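Local coordinates for exopolygalacturonate lyase (Vibrio vulnificus, PDB 5A29), which probably cleaves the pectin backbone polygalacturonate by beta-elimination as a manganese-binding family 2 polysaccharide lyase, at residues 463-468 with 494-499; 469-474 with 522-527. One frame throughout, in Å; residues are numbered along the deposited sequence.

Contact 1. Residues 463-468 with 494-499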
ATOM      1  N   SER A 463     -11.058 -23.663   0.580  1.00 28.59           N
ATOM      2  CA  SER A 463     -11.117 -23.180   1.941  1.00 34.45           C
ATOM      3  C   SER A 463     -10.117 -22.094   2.327  1.00 34.47           C
ATOM      4  O   SER A 463     -10.300 -21.441   3.317  1.00 33.21           O
ATOM      5  CB  SER A 463     -10.981 -24.320   2.951  1.00 40.06           C
ATOM      6  OG  SER A 463      -9.713 -24.869   2.779  1.00 45.95           O
ATOM      7  N   SER A 464      -9.082 -21.826   1.556  1.00 28.50           N
ATOM      8  CA  SER A 464      -8.248 -20.697   1.988  1.00 31.29           C
ATOM      9  C   SER A 464      -8.662 -19.552   1.104  1.00 31.02           C
ATOM     10  O   SER A 464      -8.471 -19.596  -0.125  1.00 36.11           O
ATOM     11  CB  SER A 464      -6.757 -20.983   1.867  1.00 33.07           C
ATOM     12  OG  SER A 464      -6.574 -21.858   0.777  1.00 40.72           O
ATOM     13  N   VAL A 465      -9.331 -18.594   1.716  1.00 25.54           N
ATOM     14  CA  VAL A 465      -9.851 -17.468   0.975  1.00 28.12           C
ATOM     15  C   VAL A 465      -9.325 -16.227   1.624  1.00 24.24           C
ATOM     16  O   VAL A 465      -8.978 -16.211   2.830  1.00 20.57           O
ATOM     17  CB  VAL A 465     -11.424 -17.481   0.908  1.00 28.80           C
ATOM     18  CG1 VAL A 465     -11.869 -18.710   0.113  1.00 29.80           C
ATOM     19  CG2 VAL A 465     -12.030 -17.518   2.289  1.00 31.03           C
ATOM     20  N   SER A 466      -9.326 -15.138   0.871  1.00 17.86           N
ATOM     21  CA  SER A 466      -8.911 -13.866   1.445  1.00 20.59           C
ATOM     22  C   SER A 466      -9.704 -12.745   0.768  1.00 18.81           C
ATOM     23  O   SER A 466     -10.416 -13.009  -0.206  1.00 20.23           O
ATOM     24  CB  SER A 466      -7.421 -13.674   1.155  1.00 26.05           C
ATOM     25  OG  SER A 466      -7.313 -13.567  -0.252  1.00 28.94           O
ATOM     26  N   PRO A 467      -9.577 -11.495   1.246  1.00 19.80           N
ATOM     27  CA  PRO A 467     -10.184 -10.379   0.479  1.00 19.97           C
ATOM     28  C   PRO A 467      -9.714 -10.360  -0.994  1.00 18.87           C
ATOM     29  O   PRO A 467     -10.511 -10.020  -1.948  1.00 18.45           O
ATOM     30  CB  PRO A 467      -9.704  -9.129   1.256  1.00 20.43           C
ATOM     31  CG  PRO A 467      -9.503  -9.647   2.677  1.00 22.63           C
ATOM     32  CD  PRO A 467      -8.891 -11.021   2.472  1.00 22.25           C
ATOM     33  N   MET A 468      -8.435 -10.707  -1.215  1.00 19.22           N
ATOM     34  CA  MET A 468      -7.869 -10.747  -2.574  1.00 19.07           C
ATOM     35  C   MET A 468      -8.574 -11.789  -3.429  1.00 19.89           C
ATOM     36  O   MET A 468      -8.680 -11.578  -4.667  1.00 18.00           O
ATOM     37  CB  MET A 468      -6.374 -11.069  -2.575  1.00 21.63           C
ATOM     38  CG  MET A 468      -5.541  -9.995  -1.892  1.00 22.21           C
ATOM     39  SD  MET A 468      -5.765  -8.355  -2.723  1.00 31.15           S
ATOM     40  CE  MET A 468      -6.557  -7.595  -1.343  1.00 25.33           C
ATOM     41  N   ASP A 494     -18.672 -16.167   1.775  1.00 18.61           N
ATOM     42  CA  ASP A 494     -19.309 -16.827   2.969  1.00 21.53           C
ATOM     43  C   ASP A 494     -18.262 -17.428   3.917  1.00 19.64           C
ATOM     44  O   ASP A 494     -18.301 -17.201   5.142  1.00 20.42           O
ATOM     45  CB  ASP A 494     -20.293 -17.903   2.532  1.00 20.61           C
ATOM     46  CG  ASP A 494     -21.592 -17.319   1.930  1.00 28.97           C
ATOM     47  OD1 ASP A 494     -21.945 -16.109   2.171  1.00 24.32           O
ATOM     48  OD2 ASP A 494     -22.295 -18.127   1.271  1.00 30.87           O
ATOM     49  N   LYS A 495     -17.271 -18.086   3.340  1.00 21.91           N
ATOM     50  CA  LYS A 495     -16.106 -18.559   4.113  1.00 20.75           C
ATOM     51  C   LYS A 495     -15.301 -17.474   4.748  1.00 20.28           C
ATOM     52  O   LYS A 495     -14.888 -17.604   5.910  1.00 20.68           O
ATOM     53  CB  LYS A 495     -15.197 -19.468   3.292  1.00 23.21           C
ATOM     54  CG  LYS A 495     -15.784 -20.846   3.154  1.00 34.52           C
ATOM     55  CD  LYS A 495     -15.075 -21.752   2.165  1.00 34.97           C
ATOM     56  CE  LYS A 495     -15.922 -22.994   1.812  1.00 36.87           C
ATOM     57  NZ  LYS A 495     -16.736 -22.817   0.563  1.00 36.05           N
ATOM     58  N   LEU A 496     -15.112 -16.354   4.031  1.00 19.07           N
ATOM     59  CA  LEU A 496     -14.415 -15.220   4.595  1.00 19.55           C
ATOM     60  C   LEU A 496     -15.093 -14.660   5.871  1.00 18.81           C
ATOM     61  O   LEU A 496     -14.421 -14.351   6.859  1.00 19.35           O
ATOM     62  CB  LEU A 496     -14.199 -14.119   3.501  1.00 19.75           C
ATOM     63  CG  LEU A 496     -13.267 -12.967   3.885  1.00 23.07           C
ATOM     64  CD1 LEU A 496     -11.791 -13.489   3.891  1.00 21.88           C
ATOM     65  CD2 LEU A 496     -13.397 -11.912   2.739  1.00 24.35           C
ATOM     66  N   VAL A 497     -16.427 -14.509   5.844  1.00 17.46           N
ATOM     67  CA  VAL A 497     -17.129 -14.004   6.974  1.00 18.49           C
ATOM     68  C   VAL A 497     -17.037 -15.045   8.103  1.00 20.95           C
ATOM     69  O   VAL A 497     -16.709 -14.724   9.272  1.00 21.18           O
ATOM     70  CB  VAL A 497     -18.588 -13.698   6.609  1.00 18.49           C
ATOM     71  CG1 VAL A 497     -19.417 -13.423   7.900  1.00 20.30           C
ATOM     72  CG2 VAL A 497     -18.638 -12.500   5.619  1.00 18.02           C
ATOM     73  N   GLU A 498     -17.232 -16.310   7.750  1.00 22.31           N
ATOM     74  CA  GLU A 498     -17.180 -17.361   8.768  1.00 25.48           C
ATOM     75  C   GLU A 498     -15.835 -17.405   9.513  1.00 27.87           C
ATOM     76  O   GLU A 498     -15.846 -17.435  10.741  1.00 27.18           O
ATOM     77  CB  GLU A 498     -17.543 -18.709   8.155  1.00 30.24           C
ATOM     78  CG  GLU A 498     -17.262 -19.925   9.016  1.00 43.38           C
ATOM     79  CD  GLU A 498     -17.752 -21.183   8.305  1.00 60.11           C
ATOM     80  OE1 GLU A 498     -17.179 -21.532   7.229  1.00 67.96           O
ATOM     81  OE2 GLU A 498     -18.753 -21.785   8.777  1.00 66.22           O
ATOM     82  N   LYS A 499     -14.711 -17.237   8.805  1.00 20.07           N
ATOM     83  CA  LYS A 499     -13.366 -17.267   9.414  1.00 22.64           C
ATOM     84  C   LYS A 499     -12.885 -15.946  10.041  1.00 24.83           C
ATOM     85  O   LYS A 499     -12.221 -15.968  11.079  1.00 22.35           O
ATOM     86  CB  LYS A 499     -12.316 -17.742   8.394  1.00 28.44           C
ATOM     87  CG  LYS A 499     -12.532 -19.161   7.887  1.00 36.30           C
ATOM     88  CD  LYS A 499     -11.337 -19.646   7.041  1.00 48.44           C
ATOM     89  CE  LYS A 499     -11.011 -18.765   5.799  1.00 55.82           C
ATOM     90  NZ  LYS A 499      -9.788 -19.148   4.974  1.00 43.85           N
TER
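Val465 lays its CG2 methyl against helix 484-500, 3.7 Å from Leu496 N and 3.9 Å from Lys495 CB. The contact joins that helix to the incoming loop and first turn of helix 467-480, two neighbouring helices in what is probably the (alpha/alpha)7 barrel of the family. The CA atoms of Val465 and Leu496 are 6.2 Å apart. The methyl gets there because chi1 of Val465 (-65°) sets CG2 between the backbone N and the carbonyl carbon. The Val465 and Lys495 side chains cross at about a right angle.

Leu496 fills the inner end. Its CD1 reaches Ser466 CA at 3.8 Å and meets Pro467 CD at 4.1 Å, and here too the side chains cross nearly perpendicularly. Ser466 is the N-cap of helix 467-480. It forms a capping box with Thr469, and Ser466 OG also bonds Glu414.

The outer end is polar. Lys495 runs its aliphatic chain past Ser463, and its NZ makes a weak hydrogen bond to Met460 O. Lys499 bends at chi3 (-58°), which turns its ammonium back toward the loop. There Lys499 NZ donates to Ser463 O at 2.9 Å, in the carbonyl plane, with a C=O...N angle of 152°.

Contact 2. Residues 469-474 with 522-527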
ATOM      1  N   THR A 469      -9.097 -12.879  -2.834  1.00 18.09           N
ATOM      2  CA  THR A 469      -9.881 -13.845  -3.640  1.00 17.74           C
ATOM      3  C   THR A 469     -11.072 -13.160  -4.270  1.00 17.99           C
ATOM      4  O   THR A 469     -11.397 -13.379  -5.482  1.00 19.22           O
ATOM      5  CB  THR A 469     -10.417 -15.029  -2.754  1.00 19.85           C
ATOM      6  OG1 THR A 469      -9.316 -15.541  -1.969  1.00 18.95           O
ATOM      7  CG2 THR A 469     -10.971 -16.121  -3.645  1.00 21.70           C
ATOM      8  N   LEU A 470     -11.759 -12.365  -3.444  1.00 18.54           N
ATOM      9  CA  LEU A 470     -13.006 -11.705  -3.885  1.00 18.16           C
ATOM     10  C   LEU A 470     -12.663 -10.612  -4.931  1.00 19.91           C
ATOM     11  O   LEU A 470     -13.349 -10.515  -5.945  1.00 18.32           O
ATOM     12  CB  LEU A 470     -13.760 -11.017  -2.727  1.00 16.98           C
ATOM     13  CG  LEU A 470     -14.164 -11.909  -1.522  1.00 21.33           C
ATOM     14  CD1 LEU A 470     -15.217 -11.154  -0.682  1.00 17.81           C
ATOM     15  CD2 LEU A 470     -14.744 -13.177  -2.082  1.00 23.73           C
ATOM     16  N   PHE A 471     -11.647  -9.776  -4.683  1.00 17.05           N
ATOM     17  CA  PHE A 471     -11.383  -8.709  -5.676  1.00 18.14           C
ATOM     18  C   PHE A 471     -10.983  -9.363  -6.993  1.00 15.99           C
ATOM     19  O   PHE A 471     -11.245  -8.809  -8.084  1.00 18.82           O
ATOM     20  CB  PHE A 471     -10.231  -7.783  -5.243  1.00 17.95           C
ATOM     21  CG  PHE A 471     -10.587  -6.858  -4.093  1.00 17.11           C
ATOM     22  CD1 PHE A 471     -11.692  -6.014  -4.141  1.00 16.37           C
ATOM     23  CD2 PHE A 471      -9.792  -6.848  -2.929  1.00 17.39           C
ATOM     24  CE1 PHE A 471     -11.994  -5.151  -3.048  1.00 17.68           C
ATOM     25  CE2 PHE A 471     -10.092  -5.984  -1.862  1.00 17.34           C
ATOM     26  CZ  PHE A 471     -11.199  -5.104  -1.926  1.00 16.56           C
ATOM     27  N   SER A 472     -10.229 -10.448  -6.920  1.00 13.16           N
ATOM     28  CA  SER A 472      -9.741 -11.063  -8.161  1.00 15.80           C
ATOM     29  C   SER A 472     -10.923 -11.722  -8.910  1.00 17.58           C
ATOM     30  O   SER A 472     -10.999 -11.722 -10.144  1.00 14.24           O
ATOM     31  CB  SER A 472      -8.720 -12.155  -7.834  1.00 16.23           C
ATOM     32  OG  SER A 472      -7.498 -11.518  -7.374  1.00 17.56           O
ATOM     33  N   ALA A 473     -11.758 -12.439  -8.166  1.00 14.80           N
ATOM     34  CA  ALA A 473     -12.930 -13.105  -8.825  1.00 17.00           C
ATOM     35  C   ALA A 473     -13.861 -12.077  -9.478  1.00 18.70           C
ATOM     36  O   ALA A 473     -14.440 -12.322 -10.560  1.00 17.74           O
ATOM     37  CB  ALA A 473     -13.664 -14.009  -7.780  1.00 16.00           C
ATOM     38  N   ILE A 474     -14.069 -10.928  -8.817  1.00 17.32           N
ATOM     39  CA  ILE A 474     -14.828  -9.865  -9.411  1.00 17.60           C
ATOM     40  C   ILE A 474     -14.170  -9.332 -10.688  1.00 19.28           C
ATOM     41  O   ILE A 474     -14.858  -9.073 -11.688  1.00 19.48           O
ATOM     42  CB  ILE A 474     -15.072  -8.737  -8.386  1.00 16.84           C
ATOM     43  CG1 ILE A 474     -15.970  -9.262  -7.224  1.00 19.14           C
ATOM     44  CG2 ILE A 474     -15.628  -7.453  -9.057  1.00 19.03           C
ATOM     45  CD1 ILE A 474     -15.854  -8.329  -5.989  1.00 20.01           C
ATOM     46  N   PRO A 522     -14.360  -5.636   4.753  1.00 16.91           N
ATOM     47  CA  PRO A 522     -15.610  -4.925   4.471  1.00 18.24           C
ATOM     48  C   PRO A 522     -15.649  -4.375   3.070  1.00 20.47           C
ATOM     49  O   PRO A 522     -16.692  -4.505   2.374  1.00 17.29           O
ATOM     50  CB  PRO A 522     -15.572  -3.722   5.433  1.00 24.41           C
ATOM     51  CG  PRO A 522     -14.708  -4.201   6.573  1.00 24.94           C
ATOM     52  CD  PRO A 522     -13.671  -5.077   5.931  1.00 20.39           C
ATOM     53  N   LEU A 523     -14.615  -3.634   2.679  1.00 16.31           N
ATOM     54  CA  LEU A 523     -14.592  -3.222   1.241  1.00 16.49           C
ATOM     55  C   LEU A 523     -14.715  -4.383   0.278  1.00 16.13           C
ATOM     56  O   LEU A 523     -15.442  -4.291  -0.727  1.00 16.71           O
ATOM     57  CB  LEU A 523     -13.370  -2.326   0.950  1.00 17.93           C
ATOM     58  CG  LEU A 523     -13.336  -1.723  -0.496  1.00 21.21           C
ATOM     59  CD1 LEU A 523     -14.506  -0.745  -0.693  1.00 18.96           C
ATOM     60  CD2 LEU A 523     -11.965  -0.973  -0.710  1.00 21.34           C
ATOM     61  N   ALA A 524     -13.971  -5.488   0.485  1.00 14.62           N
ATOM     62  CA  ALA A 524     -14.077  -6.583  -0.469  1.00 16.44           C
ATOM     63  C   ALA A 524     -15.533  -7.131  -0.468  1.00 16.76           C
ATOM     64  O   ALA A 524     -16.094  -7.445  -1.549  1.00 15.79           O
ATOM     65  CB  ALA A 524     -13.144  -7.716  -0.096  1.00 14.98           C
ATOM     66  N   LEU A 525     -16.092  -7.346   0.750  1.00 16.04           N
ATOM     67  CA  LEU A 525     -17.502  -7.849   0.822  1.00 16.17           C
ATOM     68  C   LEU A 525     -18.504  -6.931   0.143  1.00 15.11           C
ATOM     69  O   LEU A 525     -19.454  -7.397  -0.535  1.00 17.70           O
ATOM     70  CB  LEU A 525     -17.920  -8.124   2.319  1.00 14.72           C
ATOM     71  CG  LEU A 525     -17.118  -9.292   2.863  1.00 15.05           C
ATOM     72  CD1 LEU A 525     -17.274  -9.267   4.416  1.00 17.53           C
ATOM     73  CD2 LEU A 525     -17.515 -10.673   2.355  1.00 15.00           C
ATOM     74  N   LEU A 526     -18.345  -5.625   0.354  1.00 14.17           N
ATOM     75  CA  LEU A 526     -19.283  -4.684  -0.267  1.00 17.26           C
ATOM     76  C   LEU A 526     -19.063  -4.538  -1.747  1.00 17.88           C
ATOM     77  O   LEU A 526     -20.019  -4.241  -2.529  1.00 18.89           O
ATOM     78  CB  LEU A 526     -19.189  -3.343   0.412  1.00 15.67           C
ATOM     79  CG  LEU A 526     -19.588  -3.427   1.877  1.00 17.88           C
ATOM     80  CD1 LEU A 526     -19.426  -2.031   2.463  1.00 18.07           C
ATOM     81  CD2 LEU A 526     -21.058  -3.913   2.049  1.00 23.48           C
ATOM     82  N   THR A 527     -17.834  -4.794  -2.194  1.00 17.89           N
ATOM     83  CA  THR A 527     -17.580  -4.680  -3.680  1.00 16.13           C
ATOM     84  C   THR A 527     -18.308  -5.883  -4.336  1.00 17.73           C
ATOM     85  O   THR A 527     -18.879  -5.802  -5.451  1.00 17.53           O
ATOM     86  CB  THR A 527     -16.041  -4.682  -3.960  1.00 15.64           C
ATOM     87  OG1 THR A 527     -15.440  -3.542  -3.279  1.00 15.71           O
ATOM     88  CG2 THR A 527     -15.743  -4.489  -5.505  1.00 19.15           C
TER
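Helices 467-480 and 521-532 run in roughly the same direction here, their local axes 9.2 Å apart and inclined at 30°, with Phe471 and Ala524 nearest in CA position. This is buried helix-helix packing within what is probably the family's (alpha/alpha)7 barrel.

Phe471 makes the largest single contribution from its helix. Its CA-CB bond does not aim at the partner helix, but the far end of the ring comes close to it. CZ is 3.5 Å from Ala524 CA and 3.7 Å from Ala524 CB. The Ala524 methyl sits over one face of the ring, not centred on it but nearer the CZ end, in a CH-pi contact: CB is 4.1 Å from the ring centroid. The small alanine lets the ring lie close to the helix backbone. The CZ end also meets Leu523 CG. Outside the pair, Tyr542 stacks on the Phe471 ring and Leu418 of helix 417-426 touches it.

Leu470 and Ile474, one turn apart, reach the partner helix at separate places. With CG anti to the carbonyl carbon (chi1 -57°), Leu470 carries its branch out toward the second helix, where CD1 meets Leu525 CD2 at 3.8 Å and also the Ala524 methyl. Leu525 starts away from this helix, but its tip turns back. Leu525 also touches Ala493 and Val497 of helix 484-500. Ile474 CD1 touches Thr527 CG2 at 3.9 Å.

Thr527 closes the contact with both its branches. While CG2 faces Ile474, OG1 lies near the plane of the Phe471 ring, at the edge, 3.8 Å from CE1. The hydroxyl is held by its own helix. Thr527 OG1 donates to Leu523 O at 2.7 Å, and Thr527 N reaches the same oxygen from the opposite face of the carbonyl plane.

Both contacts use helix 467-480. Contact 1 takes its N-terminal end and the loop before it, and contact 2 the turns that follow. Contact 1 is partly buried: it is apolar near Pro467 but ends in exposed serines and lysine, where one side-chain-to-backbone bond links the two segments. Contact 2 lies deeper and is almost wholly apolar, built on an aromatic ring and aliphatic side chains. The two are continuous. Leu496 CD2 packs on Leu470 CD1, Val497 CG2 on Leu525 CD1, and Pro467 CB on Ala524 CB. Helices 467-480, 484-500 and 521-532 therefore share one core, away from the manganese site.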